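Local coordinates for holo-[acyl-carrier-protein] synthase (Neisseria meningitidis FAM18, PDB 5SUV), which belongs to the 4'-phosphopantetheinyl transferase superfamily and is a small alpha/beta protein that binds coenzyme A as a three-subunit assembly, at residues 51-64 with 111-124. Residues are numbered along the deposited sequence; the frame is centred on the assembly and turned at random.
With COA (coenzyme A), chain D.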
ATOM      1  N   ALA A  51       4.810   8.053 -14.760  1.00 36.91           N
ATOM      2  CA  ALA A  51       3.973   7.110 -14.030  1.00 38.74           C
ATOM      3  C   ALA A  51       4.111   7.298 -12.524  1.00 32.94           C
ATOM      4  O   ALA A  51       3.115   7.312 -11.798  1.00 31.74           O
ATOM      5  CB  ALA A  51       4.335   5.675 -14.427  1.00 42.60           C
ATOM      6  N   LYS A  52       5.347   7.421 -12.035  1.00 36.02           N
ATOM      7  CA  LYS A  52       5.578   7.585 -10.601  1.00 36.00           C
ATOM      8  C   LYS A  52       4.977   8.889 -10.093  1.00 37.71           C
ATOM      9  O   LYS A  52       4.347   8.922  -9.028  1.00 34.15           O
ATOM     10  CB  LYS A  52       7.078   7.548 -10.298  1.00 41.96           C
ATOM     11  CG  LYS A  52       7.684   6.139 -10.375  1.00 47.99           C
ATOM     12  CD  LYS A  52       9.138   6.103  -9.943  1.00 59.86           C
ATOM     13  CE  LYS A  52       9.694   4.679 -10.024  1.00 71.97           C
ATOM     14  NZ  LYS A  52      11.155   4.622  -9.755  1.00 91.27           N
ATOM     15  N   ARG A  53       5.162   9.973 -10.842  1.00 40.23           N
ATOM     16  CA  ARG A  53       4.579  11.248 -10.436  1.00 41.29           C
ATOM     17  C   ARG A  53       3.059  11.171 -10.431  1.00 35.79           C
ATOM     18  O   ARG A  53       2.410  11.617  -9.481  1.00 32.86           O
ATOM     19  CB  ARG A  53       5.067  12.376 -11.357  1.00 39.83           C
ATOM     20  CG  ARG A  53       6.572  12.591 -11.389  1.00 51.70           C
ATOM     21  CD  ARG A  53       7.176  12.604 -10.007  1.00 52.51           C
ATOM     22  NE  ARG A  53       8.514  13.203  -9.963  1.00 47.72           N
ATOM     23  CZ  ARG A  53       9.636  12.585 -10.316  1.00 48.90           C
ATOM     24  NH1 ARG A  53       9.611  11.338 -10.767  1.00 52.58           N
ATOM     25  NH2 ARG A  53      10.793  13.214 -10.217  1.00 58.71           N
ATOM     26  N   PHE A  54       2.474  10.579 -11.471  1.00 32.82           N
ATOM     27  CA  PHE A  54       1.024  10.453 -11.540  1.00 29.18           C
ATOM     28  C   PHE A  54       0.495   9.652 -10.357  1.00 29.32           C
ATOM     29  O   PHE A  54      -0.460  10.067  -9.692  1.00 26.86           O
ATOM     30  CB  PHE A  54       0.632   9.812 -12.875  1.00 31.06           C
ATOM     31  CG  PHE A  54      -0.835   9.822 -13.160  1.00 32.94           C
ATOM     32  CD1 PHE A  54      -1.506  11.005 -13.373  1.00 35.14           C
ATOM     33  CD2 PHE A  54      -1.548   8.635 -13.223  1.00 35.92           C
ATOM     34  CE1 PHE A  54      -2.864  11.018 -13.627  1.00 41.89           C
ATOM     35  CE2 PHE A  54      -2.906   8.643 -13.479  1.00 41.86           C
ATOM     36  CZ  PHE A  54      -3.561   9.838 -13.699  1.00 40.29           C
ATOM     37  N   ALA A  55       1.120   8.508 -10.057  1.00 31.49           N
ATOM     38  CA  ALA A  55       0.641   7.705  -8.933  1.00 25.56           C
ATOM     39  C   ALA A  55       0.812   8.450  -7.614  1.00 24.73           C
ATOM     40  O   ALA A  55      -0.075   8.424  -6.758  1.00 24.60           O
ATOM     41  CB  ALA A  55       1.373   6.366  -8.861  1.00 27.83           C
ATOM     42  N   ALA A  56       1.960   9.102  -7.428  1.00 26.83           N
ATOM     43  CA  ALA A  56       2.230   9.786  -6.167  1.00 28.25           C
ATOM     44  C   ALA A  56       1.272  10.953  -5.964  1.00 25.17           C
ATOM     45  O   ALA A  56       0.785  11.181  -4.855  1.00 25.47           O
ATOM     46  CB  ALA A  56       3.679  10.273  -6.145  1.00 28.99           C
ATOM     47  N   LYS A  57       0.994  11.704  -7.023  1.00 27.30           N
ATOM     48  CA  LYS A  57       0.061  12.817  -6.885  1.00 26.45           C
ATOM     49  C   LYS A  57      -1.353  12.316  -6.621  1.00 28.31           C
ATOM     50  O   LYS A  57      -2.081  12.874  -5.795  1.00 24.27           O
ATOM     51  CB  LYS A  57       0.107  13.678  -8.137  1.00 25.60           C
ATOM     52  CG  LYS A  57       1.483  14.251  -8.407  1.00 27.44           C
ATOM     53  CD  LYS A  57       1.580  14.806  -9.813  1.00 31.46           C
ATOM     54  CE  LYS A  57       3.018  15.198 -10.178  1.00 34.59           C
ATOM     55  NZ  LYS A  57       3.236  16.681 -10.087  1.00 31.83           N
ATOM     56  N   GLU A  58      -1.766  11.248  -7.302  1.00 27.39           N
ATOM     57  CA  GLU A  58      -3.100  10.738  -7.045  1.00 26.37           C
ATOM     58  C   GLU A  58      -3.214  10.200  -5.621  1.00 21.45           C
ATOM     59  O   GLU A  58      -4.228  10.427  -4.954  1.00 20.54           O
ATOM     60  CB  GLU A  58      -3.467   9.668  -8.074  1.00 25.57           C
ATOM     61  CG  GLU A  58      -3.682  10.223  -9.466  1.00 31.26           C
ATOM     62  CD  GLU A  58      -4.524   9.314 -10.346  1.00 34.95           C
ATOM     63  OE1 GLU A  58      -5.356   9.832 -11.124  1.00 37.12           O
ATOM     64  OE2 GLU A  58      -4.349   8.078 -10.260  1.00 28.75           O
ATOM     65  N   ALA A  59      -2.188   9.487  -5.134  1.00 24.94           N
ATOM     66  CA  ALA A  59      -2.256   8.975  -3.772  1.00 22.62           C
ATOM     67  C   ALA A  59      -2.243  10.123  -2.779  1.00 24.91           C
ATOM     68  O   ALA A  59      -2.935  10.074  -1.759  1.00 18.54           O
ATOM     69  CB  ALA A  59      -1.110   8.016  -3.480  1.00 23.36           C
ATOM     70  N   PHE A  60      -1.460  11.172  -3.062  1.00 24.15           N
ATOM     71  CA  PHE A  60      -1.494  12.356  -2.212  1.00 20.59           C
ATOM     72  C   PHE A  60      -2.910  12.916  -2.120  1.00 18.92           C
ATOM     73  O   PHE A  60      -3.428  13.179  -1.029  1.00 18.19           O
ATOM     74  CB  PHE A  60      -0.525  13.416  -2.750  1.00 21.47           C
ATOM     75  CG  PHE A  60      -0.508  14.688  -1.924  1.00 21.61           C
ATOM     76  CD1 PHE A  60      -1.470  15.664  -2.114  1.00 21.19           C
ATOM     77  CD2 PHE A  60       0.461  14.885  -0.960  1.00 23.80           C
ATOM     78  CE1 PHE A  60      -1.462  16.833  -1.359  1.00 22.72           C
ATOM     79  CE2 PHE A  60       0.478  16.043  -0.197  1.00 22.61           C
ATOM     80  CZ  PHE A  60      -0.493  17.013  -0.396  1.00 22.12           C
ATOM     81  N   ALA A  61      -3.551  13.125  -3.271  1.00 19.43           N
ATOM     82  CA  ALA A  61      -4.860  13.766  -3.282  1.00 25.58           C
ATOM     83  C   ALA A  61      -5.894  12.926  -2.528  1.00 19.55           C
ATOM     84  O   ALA A  61      -6.819  13.456  -1.903  1.00 19.95           O
ATOM     85  CB  ALA A  61      -5.260  14.017  -4.734  1.00 22.45           C
ATOM     86  N   LYS A  62      -5.714  11.611  -2.524  1.00 16.79           N
ATOM     87  CA  LYS A  62      -6.573  10.757  -1.727  1.00 17.37           C
ATOM     88  C   LYS A  62      -6.248  10.869  -0.243  1.00 15.37           C
ATOM     89  O   LYS A  62      -7.147  10.854   0.599  1.00 17.38           O
ATOM     90  CB  LYS A  62      -6.415   9.320  -2.184  1.00 19.07           C
ATOM     91  CG  LYS A  62      -6.934   9.038  -3.579  1.00 22.22           C
ATOM     92  CD  LYS A  62      -6.724   7.584  -3.912  1.00 24.91           C
ATOM     93  CE  LYS A  62      -7.052   7.320  -5.341  1.00 25.59           C
ATOM     94  NZ  LYS A  62      -6.674   5.958  -5.734  1.00 23.83           N
ATOM     95  N   ALA A  63      -4.961  10.916   0.093  1.00 17.23           N
ATOM     96  CA  ALA A  63      -4.563  10.947   1.492  1.00 19.01           C
ATOM     97  C   ALA A  63      -5.026  12.215   2.197  1.00 20.29           C
ATOM     98  O   ALA A  63      -5.155  12.218   3.422  1.00 19.29           O
ATOM     99  CB  ALA A  63      -3.040  10.828   1.599  1.00 17.08           C
ATOM    100  N   VAL A  64      -5.223  13.310   1.464  1.00 19.08           N
ATOM    101  CA  VAL A  64      -5.746  14.520   2.077  1.00 16.37           C
ATOM    102  C   VAL A  64      -7.253  14.637   1.878  1.00 16.76           C
ATOM    103  O   VAL A  64      -7.851  15.660   2.234  1.00 18.22           O
ATOM    104  CB  VAL A  64      -4.993  15.782   1.602  1.00 18.54           C
ATOM    105  CG1 VAL A  64      -3.508  15.685   1.953  1.00 21.03           C
ATOM    106  CG2 VAL A  64      -5.129  16.029   0.112  1.00 20.11           C
ATOM    107  N   MET A 111       7.153   4.612  -2.984  1.00 29.49           N
ATOM    108  CA  MET A 111       6.811   4.133  -4.309  1.00 41.61           C
ATOM    109  C   MET A 111       7.549   2.838  -4.602  1.00 31.03           C
ATOM    110  O   MET A 111       8.623   2.583  -4.060  1.00 34.16           O
ATOM    111  CB  MET A 111       7.133   5.197  -5.356  1.00 38.67           C
ATOM    112  CG  MET A 111       6.143   6.361  -5.268  1.00 38.45           C
ATOM    113  SD  MET A 111       6.438   7.585  -6.524  1.00 37.88           S
ATOM    114  CE  MET A 111       8.003   8.236  -5.996  1.00 35.20           C
ATOM    115  N   SER A 112       6.948   2.039  -5.474  1.00 37.96           N
ATOM    116  CA  SER A 112       7.584   0.831  -5.972  1.00 47.05           C
ATOM    117  C   SER A 112       7.069   0.558  -7.375  1.00 40.37           C
ATOM    118  O   SER A 112       5.992   1.012  -7.768  1.00 34.60           O
ATOM    119  CB  SER A 112       7.308  -0.370  -5.054  1.00 58.73           C
ATOM    120  OG  SER A 112       7.986  -1.537  -5.508  1.00 58.49           O
ATOM    121  N   ASP A 113       7.840  -0.211  -8.132  1.00 43.02           N
ATOM    122  CA  ASP A 113       7.374  -0.606  -9.446  1.00 44.93           C
ATOM    123  C   ASP A 113       7.913  -1.989  -9.758  1.00 44.03           C
ATOM    124  O   ASP A 113       8.997  -2.362  -9.310  1.00 38.97           O
ATOM    125  CB  ASP A 113       7.809   0.390 -10.518  1.00 41.48           C
ATOM    126  CG  ASP A 113       9.305   0.437 -10.692  1.00 49.58           C
ATOM    127  OD1 ASP A 113       9.860  -0.518 -11.269  1.00 48.38           O
ATOM    128  OD2 ASP A 113       9.926   1.436 -10.269  1.00 55.76           O
ATOM    129  N   GLU A 114       7.135  -2.730 -10.537  1.00 39.61           N
ATOM    130  CA  GLU A 114       7.504  -4.072 -10.979  1.00 40.70           C
ATOM    131  C   GLU A 114       6.777  -4.335 -12.287  1.00 42.61           C
ATOM    132  O   GLU A 114       5.542  -4.301 -12.329  1.00 35.45           O
ATOM    133  CB  GLU A 114       7.129  -5.117  -9.929  1.00 44.94           C
ATOM    134  CG  GLU A 114       7.538  -6.551 -10.269  1.00 52.15           C
ATOM    135  CD  GLU A 114       9.001  -6.843  -9.978  1.00 55.12           C
ATOM    136  OE1 GLU A 114       9.852  -5.963 -10.208  1.00 65.61           O
ATOM    137  OE2 GLU A 114       9.293  -7.969  -9.510  1.00 51.78           O
ATOM    138  N   GLU A 115       7.545  -4.587 -13.348  1.00 60.97           N
ATOM    139  CA  GLU A 115       7.007  -4.817 -14.691  1.00 63.36           C
ATOM    140  C   GLU A 115       6.174  -3.598 -15.064  1.00 55.00           C
ATOM    141  O   GLU A 115       6.711  -2.478 -15.073  1.00 56.54           O
ATOM    142  CB  GLU A 115       6.242  -6.142 -14.724  1.00 72.49           C
ATOM    143  CG  GLU A 115       7.039  -7.368 -14.367  1.00 87.13           C
ATOM    144  CD  GLU A 115       6.178  -8.610 -14.398  1.00 93.06           C
ATOM    145  OE1 GLU A 115       5.462  -8.808 -15.403  1.00 93.47           O
ATOM    146  OE2 GLU A 115       6.196  -9.376 -13.411  1.00102.52           O
ATOM    147  N   ASP A 116       4.888  -3.751 -15.349  1.00 41.50           N
ATOM    148  CA  ASP A 116       4.037  -2.687 -15.834  1.00 43.48           C
ATOM    149  C   ASP A 116       3.394  -1.877 -14.720  1.00 44.18           C
ATOM    150  O   ASP A 116       2.762  -0.862 -15.015  1.00 41.41           O
ATOM    151  CB  ASP A 116       2.925  -3.278 -16.707  1.00 53.09           C
ATOM    152  CG  ASP A 116       2.089  -2.214 -17.382  1.00 50.77           C
ATOM    153  OD1 ASP A 116       2.670  -1.382 -18.102  1.00 49.52           O
ATOM    154  OD2 ASP A 116       0.857  -2.211 -17.190  1.00 51.16           O
ATOM    155  N   THR A 117       3.521  -2.300 -13.469  1.00 53.37           N
ATOM    156  CA  THR A 117       2.750  -1.727 -12.373  1.00 54.06           C
ATOM    157  C   THR A 117       3.614  -0.755 -11.582  1.00 49.08           C
ATOM    158  O   THR A 117       4.691  -1.122 -11.100  1.00 39.44           O
ATOM    159  CB  THR A 117       2.218  -2.834 -11.463  1.00 40.92           C
ATOM    160  OG1 THR A 117       1.357  -3.697 -12.215  1.00 42.71           O
ATOM    161  CG2 THR A 117       1.430  -2.262 -10.309  1.00 35.36           C
ATOM    162  N   VAL A 118       3.137   0.479 -11.443  1.00 39.01           N
ATOM    163  CA  VAL A 118       3.727   1.445 -10.532  1.00 34.05           C
ATOM    164  C   VAL A 118       2.767   1.637  -9.374  1.00 29.73           C
ATOM    165  O   VAL A 118       1.551   1.738  -9.567  1.00 30.35           O
ATOM    166  CB  VAL A 118       4.025   2.791 -11.219  1.00 32.81           C
ATOM    167  CG1 VAL A 118       4.615   3.771 -10.217  1.00 35.65           C
ATOM    168  CG2 VAL A 118       4.977   2.579 -12.362  1.00 38.94           C
ATOM    169  N   LEU A 119       3.309   1.663  -8.170  1.00 30.14           N
ATOM    170  CA  LEU A 119       2.514   1.727  -6.957  1.00 30.54           C
ATOM    171  C   LEU A 119       2.983   2.879  -6.080  1.00 26.27           C
ATOM    172  O   LEU A 119       4.187   3.099  -5.929  1.00 30.01           O
ATOM    173  CB  LEU A 119       2.628   0.407  -6.208  1.00 43.37           C
ATOM    174  CG  LEU A 119       2.031   0.249  -4.827  1.00 60.35           C
ATOM    175  CD1 LEU A 119       0.564   0.539  -4.893  1.00 88.75           C
ATOM    176  CD2 LEU A 119       2.299  -1.180  -4.369  1.00 54.95           C
ATOM    177  N   ALA A 120       2.023   3.600  -5.492  1.00 32.11           N
ATOM    178  CA  ALA A 120       2.307   4.667  -4.539  1.00 32.83           C
ATOM    179  C   ALA A 120       1.440   4.502  -3.295  1.00 26.03           C
ATOM    180  O   ALA A 120       0.252   4.180  -3.387  1.00 24.68           O
ATOM    181  CB  ALA A 120       2.070   6.065  -5.159  1.00 31.31           C
ATOM    182  N   PHE A 121       2.049   4.728  -2.134  1.00 25.78           N
ATOM    183  CA  PHE A 121       1.360   4.796  -0.850  1.00 25.45           C
ATOM    184  C   PHE A 121       1.708   6.124  -0.183  1.00 21.16           C
ATOM    185  O   PHE A 121       2.866   6.545  -0.207  1.00 22.73           O
ATOM    186  CB  PHE A 121       1.769   3.667   0.096  1.00 36.25           C
ATOM    187  CG  PHE A 121       1.116   2.349  -0.182  1.00 63.22           C
ATOM    188  CD1 PHE A 121       1.522   1.565  -1.247  1.00 70.06           C
ATOM    189  CD2 PHE A 121       0.121   1.872   0.655  1.00 71.92           C
ATOM    190  CE1 PHE A 121       0.929   0.338  -1.487  1.00 60.21           C
ATOM    191  CE2 PHE A 121      -0.476   0.643   0.422  1.00 67.73           C
ATOM    192  CZ  PHE A 121      -0.069  -0.128  -0.653  1.00 55.29           C
ATOM    193  N   VAL A 122       0.714   6.759   0.429  1.00 22.73           N
ATOM    194  CA  VAL A 122       0.888   8.055   1.071  1.00 20.69           C
ATOM    195  C   VAL A 122       0.132   8.053   2.391  1.00 20.82           C
ATOM    196  O   VAL A 122      -1.031   7.627   2.456  1.00 20.95           O
ATOM    197  CB  VAL A 122       0.376   9.208   0.178  1.00 20.22           C
ATOM    198  CG1 VAL A 122       0.414  10.528   0.926  1.00 23.35           C
ATOM    199  CG2 VAL A 122       1.185   9.310  -1.103  1.00 21.41           C
ATOM    200  N   VAL A 123       0.761   8.613   3.420  1.00 20.33           N
ATOM    201  CA  VAL A 123       0.103   8.857   4.696  1.00 22.27           C
ATOM    202  C   VAL A 123       0.268  10.318   5.070  1.00 20.36           C
ATOM    203  O   VAL A 123       1.395  10.806   5.200  1.00 21.47           O
ATOM    204  CB  VAL A 123       0.666   7.967   5.810  1.00 23.23           C
ATOM    205  CG1 VAL A 123      -0.069   8.234   7.112  1.00 23.16           C
ATOM    206  CG2 VAL A 123       0.566   6.500   5.411  1.00 23.74           C
ATOM    207  N   ALA A 124      -0.845  10.991   5.309  1.00 21.90           N
ATOM    208  CA  ALA A 124      -0.852  12.358   5.802  1.00 20.79           C
ATOM    209  C   ALA A 124      -1.145  12.350   7.297  1.00 19.58           C
ATOM    210  O   ALA A 124      -2.113  11.716   7.742  1.00 21.86           O
ATOM    211  CB  ALA A 124      -1.891  13.170   5.041  1.00 18.76           C
TER
HETATM  212  N1A COA D 201     -10.521  11.266  -1.060  1.00 23.66           N
HETATM  213  C2A COA D 201      -9.935  10.047  -1.023  1.00 24.54           C
HETATM  214  N3A COA D 201     -10.152   9.036  -1.853  1.00 22.20           N
HETATM  215  C4A COA D 201     -11.084   9.289  -2.840  1.00 24.46           C
HETATM  216  C5A COA D 201     -11.798  10.517  -3.020  1.00 25.72           C
HETATM  217  C6A COA D 201     -11.441  11.483  -2.051  1.00 22.15           C
HETATM  218  N6A COA D 201     -12.008  12.630  -2.056  1.00 25.39           N
HETATM  219  N7A COA D 201     -12.624  10.467  -4.034  1.00 26.20           N
HETATM  220  C8A COA D 201     -12.435   9.246  -4.483  1.00 26.70           C
HETATM  221  N9A COA D 201     -11.522   8.516  -3.804  1.00 29.68           N
HETATM  222  C1B COA D 201     -11.098   7.103  -4.001  1.00 29.36           C
HETATM  223  C2B COA D 201     -12.386   6.159  -3.948  1.00 32.53           C
HETATM  224  O2B COA D 201     -12.193   5.092  -3.116  1.00 26.53           O
HETATM  225  C3B COA D 201     -12.425   5.738  -5.457  1.00 31.83           C
HETATM  226  O3B COA D 201     -12.874   4.525  -5.658  1.00 32.26           O
HETATM  227  P3B COA D 201     -14.545   4.170  -5.197  1.00 28.46           P
HETATM  228  O7A COA D 201     -15.251   5.290  -5.578  1.00 26.03           O
HETATM  229  O8A COA D 201     -14.451   3.977  -3.715  1.00 27.20           O
HETATM  230  O9A COA D 201     -14.769   2.990  -5.997  1.00 27.91           O
HETATM  231  C4B COA D 201     -10.913   5.741  -5.732  1.00 35.06           C
HETATM  232  O4B COA D 201     -10.472   6.936  -5.209  1.00 28.39           O
HETATM  233  C5B COA D 201     -10.529   5.635  -7.210  1.00 42.61           C
HETATM  234  O5B COA D 201      -9.156   5.526  -7.272  1.00 39.90           O
HETATM  235  P1A COA D 201      -8.589   5.100  -8.714  1.00 36.18           P
HETATM  236  O1A COA D 201      -9.146   3.875  -9.105  1.00 43.37           O
HETATM  237  O2A COA D 201      -7.118   5.365  -8.644  1.00 50.83           O
HETATM  238  O3A COA D 201      -9.450   6.191  -9.623  1.00 52.16           O
HETATM  239  P2A COA D 201      -8.755   7.384 -10.389  1.00 48.06           P
HETATM  240  O4A COA D 201      -9.814   7.969 -11.103  1.00 47.76           O
HETATM  241  O5A COA D 201      -7.444   6.953 -10.980  1.00 74.13           O
HETATM  242  O6A COA D 201      -8.283   8.565  -9.242  1.00 58.93           O
HETATM  243  CBP COA D 201      -9.037  10.486  -8.072  1.00 71.83           C
HETATM  244  CCP COA D 201      -9.310   9.019  -8.546  1.00 70.76           C
HETATM  245  CDP COA D 201      -9.535  10.613  -6.674  1.00 69.48           C
HETATM  246  CEP COA D 201      -7.595  10.916  -8.112  1.00 65.34           C
HETATM  247  CAP COA D 201      -9.829  11.356  -8.972  1.00 81.90           C
HETATM  248  OAP COA D 201     -11.181  11.106  -8.790  1.00 87.32           O
HETATM  249  C9P COA D 201      -9.609  12.819  -8.742  1.00 81.74           C
HETATM  250  O9P COA D 201     -10.013  13.337  -7.761  1.00 66.54           O
HETATM  251  N8P COA D 201      -8.969  13.569  -9.704  1.00 78.36           N
HETATM  252  C7P COA D 201      -8.478  13.007 -10.930  1.00 74.54           C
HETATM  253  C6P COA D 201      -8.903  13.939 -12.077  1.00 78.25           C
HETATM  254  C5P COA D 201      -7.798  13.959 -13.068  1.00 97.72           C
HETATM  255  O5P COA D 201      -7.058  14.886 -13.186  1.00115.72           O
HETATM  256  N4P COA D 201      -7.646  12.849 -13.883  1.00 89.77           N
HETATM  257  C3P COA D 201      -6.532  12.808 -14.835  1.00 78.42           C
HETATM  258  C2P COA D 201      -6.606  13.917 -15.848  1.00 76.48           C
HETATM  259  S1P COA D 201      -5.081  13.873 -16.769  1.00 73.88           S
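Val122 lays its two methyls along one face of helix 51-63: CG2 meets Ala59 CB at 3.5 Å and CG1 meets Ala63 CB, one turn on, at the same distance. CG1 is anti to the backbone N (chi1 173°) and CG2 anti to the carbonyl carbon, which directs them to Ala63 and Ala59 respectively. Ala120 sits close to the helix backbone, its CB 3.6 Å from Ala55 O and against Ala55 CB. Alanines along this face let helix 46-63 pack closely on the antiparallel sheet, whose strands 106-114 and 117-125 form a hairpin through a type II' turn; the axes of the helix and strand 117-124 approach to 7.3 Å and run 32° from parallel. At the far end Val118 splits likewise, CG2 to Ala51 CB and CG1 to Lys52 CG, the lysine chain crossing it at about a right angle. Met111, on the other strand, brings SD within 3.5 Å of Lys52 O and against the CB atoms of Lys52 and Ala56. Beyond it the extended Lys52 chain slants past Asp113, OD2 forming a salt bridge with NZ. The main partner of NZ is a phosphate oxygen of a second coenzyme A, but NZ is placed too tightly for either pairing to be sure. Lys62 NZ hydrogen-bonds to O5B and O2A of coenzyme A. No hydrogen bond joins helix and hairpin, so their fit rests on apolar packing, with charge confined to the margins.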